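Superoxide dismutase (Clostridium difficile, PDB 3TJT) probably catalyses the dismutation of superoxide to hydrogen peroxide and oxygen at a metal centre occupied here by iron(III). Local coordinates at residues Y83-F88 with S131-L136; L166-H171 with N182-N187. All coordinates share one frame; numbering follows the deposited sequence.

How the contacts relate
Contact 1 and contact 2 approach one iron site from two parts of the chain, their centres about 11 Å apart. Contact 1 supplies H85 from helix 72-90 and contact 2 supplies D167 and H171; H30 completes the protein ligands, and water 1 takes a further position, its O 2.2 Å from FE. The two are joined through the sheet, where strands 132-138 and 161-167 are antiparallel neighbours: probable hydrogen bonds pair L166 N with A134 O (2.8 Å) and V168 N with G132 O (2.9 Å). W133 ties them further, its CE3 lying 3.4 Å from D167 N, so the indole that packs on H85 also borders the aspartate ligand.

Contact 1 (Y83-F88 with S131-L136); sequences YNHKFF and SGWAWL. With FE (Fe (III) ion), chain B.
W133 reaches into helix 72-90 with the benzo side of its indole, and three helix residues receive it in three different ways. N84 lies over one face: its CB stands 3.4 Å from W133 CZ2, a CH-pi contact displaced toward the rim of the six-membered ring. H85 and F88 instead meet the indole at its edge. The H85 imidazole is turned 84° from it, and W133 CZ2 points at the imidazole face, 4.0 Å from H85 CE1, in an edge-to-face pair. Toward F88 the same indole turns its edge to the ring face in an offset edge-to-face pair, and W133 CZ3 also touches F88 CB at 3.7 Å; because F88 CG is anti to the backbone N (chi1 -176°), the phenyl ring carries on past that indole edge. The resulting aromatic cluster joins the alpha-hairpin domain to the sheet of the C-terminal domain, as in other iron/manganese superoxide dismutases, and borders the metal: H85 NE2 binds FE at 2.2 Å, while its ND1 is hydrogen-bonded to G81 O, which, together with the metal bond, helps fix the rotation of the imidazole. W135, two residues along the strand, adds a second layer. Its CH2 lies over the W133 face that also carries N84 CB, and its CZ3 edge approaches F87 CD2 at 3.9 Å, the two ring planes 63° apart. N84 fills the angle between the W133 face and the W135 indole, with OD1 3.5 Å from W135 CH2. Its ND2 and W133 NE1 both hydrogen-bond to Q152 OE1, whereas W135 NE1 is bonded to T149 OG1.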
loop_
_atom_site.group_PDB
_atom_site.type_symbol
_atom_site.label_atom_id
_atom_site.label_comp_id
_atom_site.label_asym_id
_atom_site.label_seq_id
_atom_site.Cartn_x
_atom_site.Cartn_y
_atom_site.Cartn_z
ATOM N N TYR A 83 4.698 15.877 4.595
ATOM C CA TYR A 83 3.583 16.659 5.104
ATOM C C TYR A 83 2.623 15.784 5.905
ATOM O O TYR A 83 2.223 16.139 7.019
ATOM C CB TYR A 83 2.824 17.342 3.961
ATOM C CG TYR A 83 1.712 18.224 4.476
ATOM C CD1 TYR A 83 1.968 19.535 4.848
ATOM C CD2 TYR A 83 0.419 17.739 4.618
ATOM C CE1 TYR A 83 0.964 20.346 5.335
ATOM C CE2 TYR A 83 -0.592 18.544 5.116
ATOM C CZ TYR A 83 -0.310 19.847 5.465
ATOM O OH TYR A 83 -1.309 20.654 5.957
ATOM N N ASN A 84 2.243 14.644 5.330
ATOM C CA ASN A 84 1.239 13.791 5.943
ATOM C C ASN A 84 1.689 13.257 7.308
ATOM O O ASN A 84 0.895 13.168 8.241
ATOM C CB ASN A 84 0.860 12.622 5.018
ATOM C CG ASN A 84 0.095 13.065 3.777
ATOM O OD1 ASN A 84 -0.433 14.181 3.710
ATOM N ND2 ASN A 84 0.023 12.177 2.781
ATOM N N HIS A 85 2.958 12.883 7.418
ATOM C CA HIS A 85 3.435 12.314 8.673
ATOM C C HIS A 85 3.593 13.375 9.749
ATOM O O HIS A 85 3.245 13.136 10.905
ATOM C CB HIS A 85 4.716 11.505 8.460
ATOM C CG HIS A 85 4.449 10.192 7.802
ATOM N ND1 HIS A 85 4.324 10.062 6.433
ATOM C CD2 HIS A 85 4.189 8.969 8.324
ATOM C CE1 HIS A 85 4.040 8.803 6.139
ATOM N NE2 HIS A 85 3.948 8.123 7.269
ATOM N N LYS A 86 4.104 14.544 9.381
ATOM C CA LYS A 86 4.170 15.632 10.352
ATOM C C LYS A 86 2.766 15.886 10.897
ATOM O O LYS A 86 2.565 15.980 12.117
ATOM C CB LYS A 86 4.743 16.914 9.737
ATOM C CG LYS A 86 4.911 18.030 10.780
ATOM C CD LYS A 86 5.097 19.407 10.150
ATOM C CE LYS A 86 6.296 19.455 9.242
ATOM N NZ LYS A 86 6.519 20.823 8.680
ATOM N N PHE A 87 1.796 15.971 9.993
ATOM C CA PHE A 87 0.400 16.194 10.358
ATOM C C PHE A 87 -0.132 15.078 11.259
ATOM O O PHE A 87 -0.779 15.334 12.277
ATOM C CB PHE A 87 -0.468 16.299 9.086
ATOM C CG PHE A 87 -1.920 16.527 9.363
ATOM C CD1 PHE A 87 -2.442 17.814 9.376
ATOM C CD2 PHE A 87 -2.766 15.467 9.625
ATOM C CE1 PHE A 87 -3.776 18.027 9.634
ATOM C CE2 PHE A 87 -4.109 15.680 9.898
ATOM C CZ PHE A 87 -4.613 16.959 9.904
ATOM N N PHE A 88 0.145 13.838 10.871
ATOM C CA PHE A 88 -0.351 12.670 11.596
ATOM C C PHE A 88 0.172 12.606 13.041
ATOM O O PHE A 88 -0.598 12.377 13.978
ATOM C CB PHE A 88 0.031 11.401 10.825
ATOM C CG PHE A 88 -0.511 10.132 11.416
ATOM C CD1 PHE A 88 -1.874 9.960 11.604
ATOM C CD2 PHE A 88 0.350 9.094 11.755
ATOM C CE1 PHE A 88 -2.385 8.775 12.140
ATOM C CE2 PHE A 88 -0.150 7.905 12.296
ATOM C CZ PHE A 88 -1.514 7.743 12.478
ATOM N N SER A 131 -2.494 1.195 -0.114
ATOM C CA SER A 131 -1.928 2.165 0.831
ATOM C C SER A 131 -2.664 3.488 0.722
ATOM O O SER A 131 -3.036 3.909 -0.378
ATOM C CB SER A 131 -0.446 2.412 0.526
ATOM O OG SER A 131 0.327 1.206 0.611
ATOM N N GLY A 132 -2.872 4.163 1.848
ATOM C CA GLY A 132 -3.455 5.496 1.774
ATOM C C GLY A 132 -3.887 6.044 3.115
ATOM O O GLY A 132 -3.420 5.585 4.152
ATOM N N TRP A 133 -4.783 7.030 3.072
ATOM C CA TRP A 133 -5.156 7.839 4.238
ATOM C C TRP A 133 -6.655 8.098 4.221
ATOM O O TRP A 133 -7.260 8.201 3.152
ATOM C CB TRP A 133 -4.447 9.199 4.177
ATOM C CG TRP A 133 -2.975 9.131 4.342
ATOM C CD1 TRP A 133 -2.059 8.749 3.403
ATOM C CD2 TRP A 133 -2.229 9.461 5.519
ATOM N NE1 TRP A 133 -0.794 8.811 3.926
ATOM C CE2 TRP A 133 -0.869 9.246 5.224
ATOM C CE3 TRP A 133 -2.581 9.928 6.789
ATOM C CZ2 TRP A 133 0.147 9.474 6.152
ATOM C CZ3 TRP A 133 -1.567 10.158 7.718
ATOM C CH2 TRP A 133 -0.223 9.929 7.393
ATOM N N ALA A 134 -7.260 8.214 5.401
ATOM C CA ALA A 134 -8.630 8.719 5.502
ATOM C C ALA A 134 -8.582 10.081 6.178
ATOM O O ALA A 134 -7.829 10.272 7.128
ATOM C CB ALA A 134 -9.511 7.770 6.298
ATOM N N TRP A 135 -9.391 11.021 5.692
ATOM C CA TRP A 135 -9.309 12.406 6.156
ATOM C C TRP A 135 -10.673 12.987 6.517
ATOM O O TRP A 135 -11.676 12.701 5.859
ATOM C CB TRP A 135 -8.722 13.311 5.055
ATOM C CG TRP A 135 -7.393 12.890 4.478
ATOM C CD1 TRP A 135 -7.187 12.156 3.339
ATOM C CD2 TRP A 135 -6.103 13.188 5.006
ATOM N NE1 TRP A 135 -5.837 11.989 3.123
ATOM C CE2 TRP A 135 -5.150 12.606 4.136
ATOM C CE3 TRP A 135 -5.653 13.897 6.130
ATOM C CZ2 TRP A 135 -3.785 12.701 4.361
ATOM C CZ3 TRP A 135 -4.291 13.996 6.348
ATOM C CH2 TRP A 135 -3.367 13.396 5.470
ATOM N N LEU A 136 -10.698 13.813 7.563
ATOM C CA LEU A 136 -11.785 14.775 7.745
ATOM C C LEU A 136 -11.241 16.077 7.187
ATOM O O LEU A 136 -10.189 16.560 7.624
ATOM C CB LEU A 136 -12.143 14.938 9.227
ATOM C CG LEU A 136 -13.120 16.071 9.570
ATOM C CD1 LEU A 136 -14.490 15.778 8.980
ATOM C CD2 LEU A 136 -13.208 16.267 11.079
HETATM FE FE FE B . 2.917 6.150 7.433
HETATM O O HOH W 1 2.059 6.358 5.384
#

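Contact 2 (L166-H171 with N182-N187); sequences LDVWEH and NEYIDN. With FE (Fe (III) ion), chain B.
Y184 and D167 share the hydrogen bond across this contact: the phenol OH of the helix residue donates to D167 O at 2.8 Å. The acceptor carbonyl lies at the edge of the Y184 ring, near its plane, and the hydroxyl in turn lies in the carbonyl plane, with a C=O...donor angle of 152°. Y184 CG is anti to the backbone N (chi1 165°), an arm extended from helix 181-188 toward the end of strand 161-167.

Apolar contacts line one side of that bond. L166 and Y184 lie alongside one another pointing opposite ways, bringing L166 CD1 to 3.7 Å from Y184 CZ. The other branch of the leucine turns to the neighbouring helix residue, L166 CD2 meeting I185 CG1 at 3.9 Å where the leucine and isoleucine side chains run nearly perpendicular. V168 adds a looser touch, its CG1 near Y184 CE2 at the edge of the phenol ring. Beyond the pair of segments, F121 of helix 114-127 packs on L166, and F88 of helix 72-90 lies against L166, D167 and Y184.

Metal binding, of the two segments, falls to 166-171 alone. D167 OD2 binds FE at 1.9 Å, while its other oxygen, OD1, accepts a hydrogen bond from W169 N (3.0 Å) in an Asx turn, met on its anti side by a donor 33° out of the carboxylate plane. One carboxylate therefore serves both the iron and the chain turn that leads on to H171, whose NE2 also binds FE. H171 ND1 is hydrogen-bonded to E170 OE2 of the second subunit, which links the metal site to the dimer interface. Y184 holds the main-chain carbonyl of D167, which probably helps to position this ligand in the three-histidine, one-aspartate site typical of iron/manganese superoxide dismutases.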
loop_
_atom_site.group_PDB
_atom_site.type_symbol
_atom_site.label_atom_id
_atom_site.label_comp_id
_atom_site.label_asym_id
_atom_site.label_seq_id
_atom_site.Cartn_x
_atom_site.Cartn_y
_atom_site.Cartn_z
ATOM N N LEU A 166 -5.960 9.793 9.195
ATOM C CA LEU A 166 -5.474 8.503 9.694
ATOM C C LEU A 166 -4.701 7.767 8.608
ATOM O O LEU A 166 -5.210 7.534 7.504
ATOM C CB LEU A 166 -6.650 7.639 10.164
ATOM C CG LEU A 166 -6.331 6.200 10.612
ATOM C CD1 LEU A 166 -5.308 6.184 11.749
ATOM C CD2 LEU A 166 -7.621 5.476 11.003
ATOM N N ASP A 167 -3.470 7.407 8.940
ATOM C CA ASP A 167 -2.588 6.629 8.073
ATOM C C ASP A 167 -3.046 5.173 8.078
ATOM O O ASP A 167 -3.045 4.529 9.124
ATOM C CB ASP A 167 -1.160 6.749 8.618
ATOM C CG ASP A 167 -0.109 6.161 7.701
ATOM O OD1 ASP A 167 -0.460 5.522 6.680
ATOM O OD2 ASP A 167 1.097 6.345 7.993
ATOM N N VAL A 168 -3.450 4.647 6.921
ATOM C CA VAL A 168 -3.795 3.223 6.850
ATOM C C VAL A 168 -2.876 2.415 5.934
ATOM O O VAL A 168 -3.245 1.328 5.484
ATOM C CB VAL A 168 -5.297 2.950 6.514
ATOM C CG1 VAL A 168 -6.199 3.405 7.659
ATOM C CG2 VAL A 168 -5.707 3.618 5.203
ATOM N N TRP A 169 -1.684 2.939 5.670
ATOM C CA TRP A 169 -0.609 2.118 5.118
ATOM C C TRP A 169 -0.404 0.990 6.115
ATOM O O TRP A 169 -0.549 1.191 7.328
ATOM C CB TRP A 169 0.692 2.904 5.011
ATOM C CG TRP A 169 0.786 3.854 3.842
ATOM C CD1 TRP A 169 -0.062 4.890 3.547
ATOM C CD2 TRP A 169 1.805 3.869 2.838
ATOM N NE1 TRP A 169 0.370 5.543 2.412
ATOM C CE2 TRP A 169 1.518 4.944 1.964
ATOM C CE3 TRP A 169 2.938 3.086 2.595
ATOM C CZ2 TRP A 169 2.322 5.245 0.861
ATOM C CZ3 TRP A 169 3.747 3.391 1.496
ATOM C CH2 TRP A 169 3.431 4.462 0.643
ATOM N N GLU A 170 -0.044 -0.189 5.628
ATOM C CA GLU A 170 0.143 -1.304 6.545
ATOM C C GLU A 170 1.287 -1.082 7.544
ATOM O O GLU A 170 1.233 -1.613 8.656
ATOM C CB GLU A 170 0.272 -2.623 5.767
ATOM C CG GLU A 170 -1.077 -3.058 5.201
ATOM C CD GLU A 170 -0.988 -4.214 4.208
ATOM O OE1 GLU A 170 0.028 -4.323 3.486
ATOM O OE2 GLU A 170 -1.952 -5.000 4.167
ATOM N N HIS A 171 2.296 -0.293 7.187
ATOM C CA HIS A 171 3.367 -0.042 8.160
ATOM C C HIS A 171 2.840 0.622 9.429
ATOM O O HIS A 171 3.462 0.536 10.490
ATOM C CB HIS A 171 4.578 0.714 7.580
ATOM C CG HIS A 171 4.273 2.102 7.091
ATOM N ND1 HIS A 171 4.479 2.484 5.782
ATOM C CD2 HIS A 171 3.799 3.196 7.733
ATOM C CE1 HIS A 171 4.144 3.758 5.640
ATOM N NE2 HIS A 171 3.721 4.208 6.808
ATOM N N ASN A 182 -9.481 -2.919 11.101
ATOM C CA ASN A 182 -10.647 -2.451 11.848
ATOM C C ASN A 182 -10.345 -2.153 13.322
ATOM O O ASN A 182 -10.862 -1.186 13.874
ATOM C CB ASN A 182 -11.817 -3.437 11.737
ATOM C CG ASN A 182 -11.583 -4.709 12.532
ATOM O OD1 ASN A 182 -10.644 -5.458 12.266
ATOM N ND2 ASN A 182 -12.424 -4.943 13.533
ATOM N N GLU A 183 -9.517 -2.982 13.955
ATOM C CA GLU A 183 -9.183 -2.786 15.364
ATOM C C GLU A 183 -8.265 -1.589 15.551
ATOM O O GLU A 183 -8.380 -0.852 16.529
ATOM C CB GLU A 183 -8.531 -4.042 15.949
ATOM C CG GLU A 183 -9.477 -5.232 16.008
ATOM C CD GLU A 183 -8.792 -6.516 16.446
ATOM O OE1 GLU A 183 -7.584 -6.481 16.739
ATOM O OE2 GLU A 183 -9.470 -7.565 16.486
ATOM N N TYR A 184 -7.343 -1.410 14.613
ATOM C CA TYR A 184 -6.459 -0.252 14.607
ATOM C C TYR A 184 -7.271 1.035 14.495
ATOM O O TYR A 184 -7.050 1.991 15.241
ATOM C CB TYR A 184 -5.492 -0.365 13.431
ATOM C CG TYR A 184 -4.728 0.893 13.056
ATOM C CD1 TYR A 184 -3.823 1.484 13.934
ATOM C CD2 TYR A 184 -4.875 1.455 11.790
ATOM C CE1 TYR A 184 -3.092 2.626 13.560
ATOM C CE2 TYR A 184 -4.168 2.577 11.410
ATOM C CZ TYR A 184 -3.278 3.162 12.292
ATOM O OH TYR A 184 -2.576 4.269 11.883
ATOM N N ILE A 185 -8.213 1.052 13.560
ATOM C CA ILE A 185 -9.032 2.243 13.336
ATOM C C ILE A 185 -9.834 2.592 14.586
ATOM O O ILE A 185 -9.837 3.737 15.043
ATOM C CB ILE A 185 -9.979 2.052 12.137
ATOM C CG1 ILE A 185 -9.156 1.887 10.853
ATOM C CG2 ILE A 185 -10.943 3.230 12.030
ATOM C CD1 ILE A 185 -9.935 1.272 9.689
ATOM N N ASP A 186 -10.499 1.598 15.155
ATOM C CA ASP A 186 -11.296 1.840 16.352
ATOM C C ASP A 186 -10.440 2.348 17.516
ATOM O O ASP A 186 -10.814 3.302 18.200
ATOM C CB ASP A 186 -12.053 0.581 16.765
ATOM C CG ASP A 186 -13.152 0.875 17.770
ATOM O OD1 ASP A 186 -14.004 1.756 17.498
ATOM O OD2 ASP A 186 -13.162 0.229 18.832
ATOM N N ASN A 187 -9.285 1.731 17.728
ATOM C CA ASN A 187 -8.406 2.139 18.821
ATOM C C ASN A 187 -7.822 3.529 18.636
ATOM O O ASN A 187 -7.541 4.225 19.608
ATOM C CB ASN A 187 -7.288 1.123 19.026
ATOM C CG ASN A 187 -7.678 0.031 19.995
ATOM O OD1 ASN A 187 -8.669 0.159 20.715
ATOM N ND2 ASN A 187 -6.911 -1.046 20.019
HETATM FE FE FE B . 2.917 6.150 7.433
HETATM O O HOH W 1 2.059 6.358 5.384
#